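Local coordinates for protein beta-1,4-galactanase (Thielavia heterothallica, PDB 1HJS) that hydrolyses beta-1,4-galactosidic linkages in type I arabinogalactans, as a family 53 glycoside hydrolase of clan GH-A, at residues Tyr57-Asp60 and Tyr61-Ile65; Asn118-Asn122 and Ala123-Pro127. All blocks are in the same frame, centred on the assembly; numbering follows the deposited sequence.

Contact 1 (Tyr57-Asp60 and Tyr61-Ile65); sequences YNLD and YNIAI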
ATOM      1  N   TYR A  57       6.225  -1.493  13.399  1.00 13.13           N
ATOM      2  CA  TYR A  57       4.974  -1.423  12.653  1.00 12.77           C
ATOM      3  C   TYR A  57       3.713  -1.656  13.489  1.00 12.24           C
ATOM      4  O   TYR A  57       2.630  -1.832  12.930  1.00 12.04           O
ATOM      5  CB  TYR A  57       5.004  -2.404  11.473  1.00 12.21           C
ATOM      6  CG  TYR A  57       6.311  -2.382  10.717  1.00 12.12           C
ATOM      7  CD1 TYR A  57       6.880  -1.176  10.302  1.00 11.78           C
ATOM      8  CD2 TYR A  57       7.005  -3.562  10.454  1.00 12.41           C
ATOM      9  CE1 TYR A  57       8.118  -1.145   9.649  1.00 11.73           C
ATOM     10  CE2 TYR A  57       8.241  -3.544   9.800  1.00 11.85           C
ATOM     11  CZ  TYR A  57       8.790  -2.336   9.404  1.00 12.10           C
ATOM     12  OH  TYR A  57      10.020  -2.330   8.781  1.00 12.96           O
ATOM     13  N   ASN A  58       3.832  -1.664  14.816  1.00 12.16           N
ATOM     14  CA  ASN A  58       2.631  -1.840  15.627  1.00 12.42           C
ATOM     15  C   ASN A  58       1.942  -0.483  15.673  1.00 12.81           C
ATOM     16  O   ASN A  58       2.465   0.482  15.119  1.00 11.53           O
ATOM     17  CB  ASN A  58       2.957  -2.399  17.032  1.00 13.08           C
ATOM     18  CG  ASN A  58       3.720  -1.428  17.933  1.00 14.07           C
ATOM     19  OD1 ASN A  58       4.160  -1.814  19.026  1.00 16.25           O
ATOM     20  ND2 ASN A  58       3.872  -0.191  17.506  1.00 12.16           N
ATOM     21  N   LEU A  59       0.780  -0.388  16.316  1.00 13.15           N
ATOM     22  CA  LEU A  59       0.058   0.881  16.335  1.00 13.53           C
ATOM     23  C   LEU A  59       0.829   2.064  16.924  1.00 13.79           C
ATOM     24  O   LEU A  59       0.763   3.172  16.385  1.00 13.31           O
ATOM     25  CB  LEU A  59      -1.288   0.718  17.053  1.00 14.34           C
ATOM     26  CG  LEU A  59      -2.298   1.848  16.811  1.00 14.79           C
ATOM     27  CD1 LEU A  59      -2.531   2.037  15.312  1.00 14.33           C
ATOM     28  CD2 LEU A  59      -3.606   1.520  17.511  1.00 15.04           C
ATOM     29  N   ASP A  60       1.553   1.845  18.018  1.00 14.05           N
ATOM     30  CA  ASP A  60       2.320   2.933  18.624  1.00 14.66           C
ATOM     31  C   ASP A  60       3.368   3.457  17.652  1.00 14.14           C
ATOM     32  O   ASP A  60       3.574   4.661  17.529  1.00 13.95           O
ATOM     33  CB  ASP A  60       3.018   2.470  19.904  1.00 15.80           C
ATOM     34  CG  ASP A  60       2.056   2.292  21.061  1.00 17.34           C
ATOM     35  OD1 ASP A  60       1.010   2.976  21.076  1.00 17.35           O
ATOM     36  OD2 ASP A  60       2.358   1.482  21.959  1.00 18.57           O
ATOM     37  N   TYR A  61       4.039   2.531  16.976  1.00 13.58           N
ATOM     38  CA  TYR A  61       5.068   2.872  16.000  1.00 12.90           C
ATOM     39  C   TYR A  61       4.450   3.743  14.915  1.00 12.56           C
ATOM     40  O   TYR A  61       5.012   4.761  14.517  1.00 12.21           O
ATOM     41  CB  TYR A  61       5.634   1.580  15.396  1.00 13.08           C
ATOM     42  CG  TYR A  61       6.656   1.770  14.296  1.00 12.37           C
ATOM     43  CD1 TYR A  61       6.266   2.077  12.992  1.00 11.69           C
ATOM     44  CD2 TYR A  61       8.018   1.617  14.557  1.00 12.29           C
ATOM     45  CE1 TYR A  61       7.215   2.223  11.970  1.00 11.19           C
ATOM     46  CE2 TYR A  61       8.969   1.761  13.550  1.00 11.79           C
ATOM     47  CZ  TYR A  61       8.566   2.064  12.261  1.00 11.38           C
ATOM     48  OH  TYR A  61       9.518   2.220  11.275  1.00 10.09           O
ATOM     49  N   ASN A  62       3.272   3.342  14.451  1.00 12.19           N
ATOM     50  CA  ASN A  62       2.568   4.071  13.406  1.00 11.80           C
ATOM     51  C   ASN A  62       2.027   5.429  13.837  1.00 12.03           C
ATOM     52  O   ASN A  62       2.007   6.371  13.047  1.00 11.52           O
ATOM     53  CB  ASN A  62       1.443   3.202  12.857  1.00 12.03           C
ATOM     54  CG  ASN A  62       1.927   2.271  11.773  1.00 11.89           C
ATOM     55  OD1 ASN A  62       2.165   2.698  10.644  1.00 12.85           O
ATOM     56  ND2 ASN A  62       2.102   0.998  12.114  1.00 10.97           N
ATOM     57  N   ILE A  63       1.579   5.535  15.081  1.00 12.60           N
ATOM     58  CA  ILE A  63       1.074   6.815  15.558  1.00 13.01           C
ATOM     59  C   ILE A  63       2.240   7.793  15.645  1.00 12.72           C
ATOM     60  O   ILE A  63       2.110   8.966  15.299  1.00 13.14           O
ATOM     61  CB  ILE A  63       0.381   6.666  16.939  1.00 13.74           C
ATOM     62  CG1 ILE A  63      -0.972   5.972  16.747  1.00 14.00           C
ATOM     63  CG2 ILE A  63       0.196   8.040  17.595  1.00 14.06           C
ATOM     64  CD1 ILE A  63      -1.683   5.614  18.033  1.00 14.30           C
ATOM     65  N   ALA A  64       3.394   7.302  16.080  1.00 13.02           N
ATOM     66  CA  ALA A  64       4.571   8.158  16.196  1.00 12.51           C
ATOM     67  C   ALA A  64       4.979   8.755  14.845  1.00 12.72           C
ATOM     68  O   ALA A  64       5.199   9.966  14.740  1.00 11.97           O
ATOM     69  CB  ALA A  64       5.732   7.381  16.801  1.00 12.66           C
ATOM     70  N   ILE A  65       5.082   7.927  13.807  1.00 11.61           N
ATOM     71  CA  ILE A  65       5.478   8.472  12.513  1.00 11.67           C
ATOM     72  C   ILE A  65       4.335   9.209  11.823  1.00 11.63           C
ATOM     73  O   ILE A  65       4.575  10.121  11.035  1.00 11.31           O
ATOM     74  CB  ILE A  65       6.075   7.392  11.575  1.00 11.46           C
ATOM     75  CG1 ILE A  65       5.059   6.284  11.291  1.00 12.13           C
ATOM     76  CG2 ILE A  65       7.324   6.799  12.214  1.00 11.37           C
ATOM     77  CD1 ILE A  65       5.573   5.251  10.289  1.00 11.69           C
TER
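Tyr57 turns the edge of its ring toward the face of Tyr61 in an edge-to-face pair, centroids 5.3 Å apart and planes at 73°; CD1 of Tyr57 comes within 3.8 Å of CE1 of Tyr61. The two side chains run side by side. With CG opposite the backbone N (chi1 176°), Tyr61 swings its ring back under the residues before the helix, where Tyr57 N sits over the same ring, 3.4 Å from CG of Tyr61. Tyr61 OH bonds to Ser10 O and Val14 N, while Tyr57 OH bonds to Arg47 NH2. A leucine in place of Tyr61 would probably leave the Tyr57 edge without its aromatic partner and lose the hydroxyl's link to Ser10. Asn58 is the N-cap residue. The backbone O of Asn58 takes two donors from Asn62, N at 3.0 Å, nearly in line with the C=O, and ND2 at 3.1 Å, from above the carbonyl plane. OD1 of Asn62 goes on to Gln46 NE2. One turn along, Leu59 CG packs on Ile63 CD1 at 4.0 Å. Around this first turn of helix 59-71, Asn62 faces strand 43-48, Tyr61 reaches helix 12-17, Tyr57 meets both, and Leu59 and Ile63 pack on helix 102-122.

Contact 2 (Asn118-Asn122 and Ala123-Pro127); sequences NKLQN and AGIQP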
ATOM      1  N   ASN A 118     -10.060   4.550  16.858  1.00 14.85           N
ATOM      2  CA  ASN A 118     -10.277   5.496  17.950  1.00 15.88           C
ATOM      3  C   ASN A 118      -8.955   5.999  18.518  1.00 16.02           C
ATOM      4  O   ASN A 118      -8.826   7.173  18.864  1.00 16.28           O
ATOM      5  CB  ASN A 118     -11.109   4.857  19.069  1.00 16.58           C
ATOM      6  CG  ASN A 118     -12.552   4.630  18.664  1.00 16.95           C
ATOM      7  OD1 ASN A 118     -13.089   5.343  17.817  1.00 18.28           O
ATOM      8  ND2 ASN A 118     -13.195   3.647  19.283  1.00 17.54           N
ATOM      9  N   LYS A 119      -7.971   5.110  18.616  1.00 16.05           N
ATOM     10  CA  LYS A 119      -6.667   5.502  19.142  1.00 15.96           C
ATOM     11  C   LYS A 119      -5.988   6.474  18.191  1.00 15.16           C
ATOM     12  O   LYS A 119      -5.290   7.389  18.623  1.00 14.36           O
ATOM     13  CB  LYS A 119      -5.791   4.273  19.381  1.00 16.88           C
ATOM     14  CG  LYS A 119      -6.253   3.447  20.573  1.00 18.74           C
ATOM     15  CD  LYS A 119      -5.408   2.199  20.777  1.00 20.40           C
ATOM     16  CE  LYS A 119      -5.892   1.409  21.992  1.00 21.22           C
ATOM     17  NZ  LYS A 119      -5.232   0.078  22.087  1.00 21.40           N
ATOM     18  N   LEU A 120      -6.197   6.279  16.894  1.00 14.71           N
ATOM     19  CA  LEU A 120      -5.619   7.181  15.904  1.00 14.52           C
ATOM     20  C   LEU A 120      -6.283   8.550  16.068  1.00 14.98           C
ATOM     21  O   LEU A 120      -5.607   9.581  16.117  1.00 14.91           O
ATOM     22  CB  LEU A 120      -5.860   6.643  14.492  1.00 13.99           C
ATOM     23  CG  LEU A 120      -4.956   5.471  14.094  1.00 14.08           C
ATOM     24  CD1 LEU A 120      -5.494   4.781  12.846  1.00 14.07           C
ATOM     25  CD2 LEU A 120      -3.543   5.992  13.857  1.00 14.18           C
ATOM     26  N   GLN A 121      -7.609   8.546  16.160  1.00 14.83           N
ATOM     27  CA  GLN A 121      -8.371   9.777  16.338  1.00 15.69           C
ATOM     28  C   GLN A 121      -7.892  10.518  17.588  1.00 15.81           C
ATOM     29  O   GLN A 121      -7.665  11.730  17.555  1.00 15.20           O
ATOM     30  CB  GLN A 121      -9.863   9.447  16.464  1.00 16.51           C
ATOM     31  CG  GLN A 121     -10.766  10.614  16.870  1.00 17.86           C
ATOM     32  CD  GLN A 121     -10.716  11.782  15.904  1.00 18.36           C
ATOM     33  OE1 GLN A 121     -10.518  11.604  14.701  1.00 18.22           O
ATOM     34  NE2 GLN A 121     -10.914  12.988  16.430  1.00 18.82           N
ATOM     35  N   ASN A 122      -7.733   9.782  18.685  1.00 15.59           N
ATOM     36  CA  ASN A 122      -7.296  10.374  19.946  1.00 16.68           C
ATOM     37  C   ASN A 122      -5.890  10.953  19.889  1.00 16.80           C
ATOM     38  O   ASN A 122      -5.521  11.788  20.721  1.00 16.39           O
ATOM     39  CB  ASN A 122      -7.387   9.345  21.075  1.00 17.62           C
ATOM     40  CG  ASN A 122      -8.818   8.952  21.382  1.00 18.90           C
ATOM     41  OD1 ASN A 122      -9.757   9.663  21.024  1.00 20.20           O
ATOM     42  ND2 ASN A 122      -8.991   7.825  22.063  1.00 20.26           N
ATOM     43  N   ALA A 123      -5.110  10.506  18.912  1.00 16.60           N
ATOM     44  CA  ALA A 123      -3.750  10.995  18.733  1.00 16.67           C
ATOM     45  C   ALA A 123      -3.737  12.116  17.695  1.00 16.44           C
ATOM     46  O   ALA A 123      -2.675  12.603  17.311  1.00 16.22           O
ATOM     47  CB  ALA A 123      -2.838   9.859  18.290  1.00 16.86           C
ATOM     48  N   GLY A 124      -4.925  12.517  17.246  1.00 15.93           N
ATOM     49  CA  GLY A 124      -5.031  13.581  16.263  1.00 15.74           C
ATOM     50  C   GLY A 124      -4.705  13.139  14.846  1.00 15.33           C
ATOM     51  O   GLY A 124      -4.403  13.966  13.979  1.00 15.18           O
ATOM     52  N   ILE A 125      -4.767  11.834  14.607  1.00 14.45           N
ATOM     53  CA  ILE A 125      -4.470  11.296  13.284  1.00 14.03           C
ATOM     54  C   ILE A 125      -5.728  10.802  12.573  1.00 13.83           C
ATOM     55  O   ILE A 125      -6.356   9.839  13.009  1.00 13.58           O
ATOM     56  CB  ILE A 125      -3.468  10.114  13.370  1.00 13.71           C
ATOM     57  CG1 ILE A 125      -2.181  10.563  14.072  1.00 13.63           C
ATOM     58  CG2 ILE A 125      -3.166   9.578  11.975  1.00 13.80           C
ATOM     59  CD1 ILE A 125      -1.459  11.701  13.377  1.00 13.91           C
ATOM     60  N   GLN A 126      -6.099  11.479  11.491  1.00 13.81           N
ATOM     61  CA  GLN A 126      -7.251  11.077  10.697  1.00 13.49           C
ATOM     62  C   GLN A 126      -6.728  10.668   9.327  1.00 13.32           C
ATOM     63  O   GLN A 126      -6.593  11.498   8.429  1.00 12.44           O
ATOM     64  CB  GLN A 126      -8.252  12.227  10.533  1.00 14.40           C
ATOM     65  CG  GLN A 126      -8.970  12.651  11.806  1.00 14.78           C
ATOM     66  CD  GLN A 126      -8.144  13.600  12.657  1.00 15.34           C
ATOM     67  OE1 GLN A 126      -7.467  14.487  12.134  1.00 14.66           O
ATOM     68  NE2 GLN A 126      -8.210  13.429  13.974  1.00 15.01           N
ATOM     69  N   PRO A 127      -6.406   9.379   9.152  1.00 13.37           N
ATOM     70  CA  PRO A 127      -5.900   8.957   7.843  1.00 12.89           C
ATOM     71  C   PRO A 127      -6.865   9.278   6.711  1.00 12.39           C
ATOM     72  O   PRO A 127      -8.083   9.255   6.892  1.00 11.82           O
ATOM     73  CB  PRO A 127      -5.662   7.450   8.020  1.00 13.54           C
ATOM     74  CG  PRO A 127      -6.558   7.067   9.152  1.00 15.09           C
ATOM     75  CD  PRO A 127      -6.492   8.247  10.090  1.00 14.07           C
TER
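Leu120 O receives Ile125 N at 2.8 Å in the Schellman motif that ends helix 102-122. The partner bond of the motif, Gly124 N to Gln121 O, measures 2.9 Å. Gly124, the C-prime residue, takes the positive phi that a residue with a side chain adopts less readily. Ala123 N also bonds to Leu120 O, at 3.0 Å, so this carbonyl oxygen is gripped from opposite faces of its plane; a weak bond from Ala123 N to Lys119 O retains something of the helical pattern.

Beyond the turn the chain runs back obliquely past Leu120 and Gln121, and the side chains follow it. Leu120 lays CB against Ile125 O and sends its two methyls to different partners: CD2 meets CG2 of Ile125 at 4.1 Å, and CD1 makes a looser contact with CG of Pro127. The CB of Ile125 lies close to Leu120 O. Ile63 of helix 59-71 packs against both Leu120 and Ala123.

On the other flank two glutamines meet. Gln121 starts with CG anti to its N (chi1 171°) and then folds round at chi2 59°, bringing its amide to that of Gln126; the amide planes stand 45° apart. Gln121 OE1 also accepts from Ser170 N, so it joins the helix end to the loop around Ser168 and Pro171. Gln126 NE2 reaches Gln121 OE1 at 3.0 Å from above the carbonyl plane, with the oxygen lying in the amide plane of Gln126.

In the fold
Following the chain from the N terminus, strand 43-48 of the eight-stranded barrel leads to contact 1, at the start of helix 59-71; strand 75-80 comes next, then helix 102-122, which contact 2 brings to a close before strand 129-132. Both are local and each is closed within its own turn, so they lie in series and neither nests in nor crosses the other. Their centres are 11 Å apart and they touch: Ile63 CG2 meets Ala123 CB at 3.6 Å, and Leu59 CD2 meets Lys119 CD at 3.8 Å. The beginning of one barrel helix is thereby packed against the end of the next, tying together successive beta-alpha units of the TIM barrel.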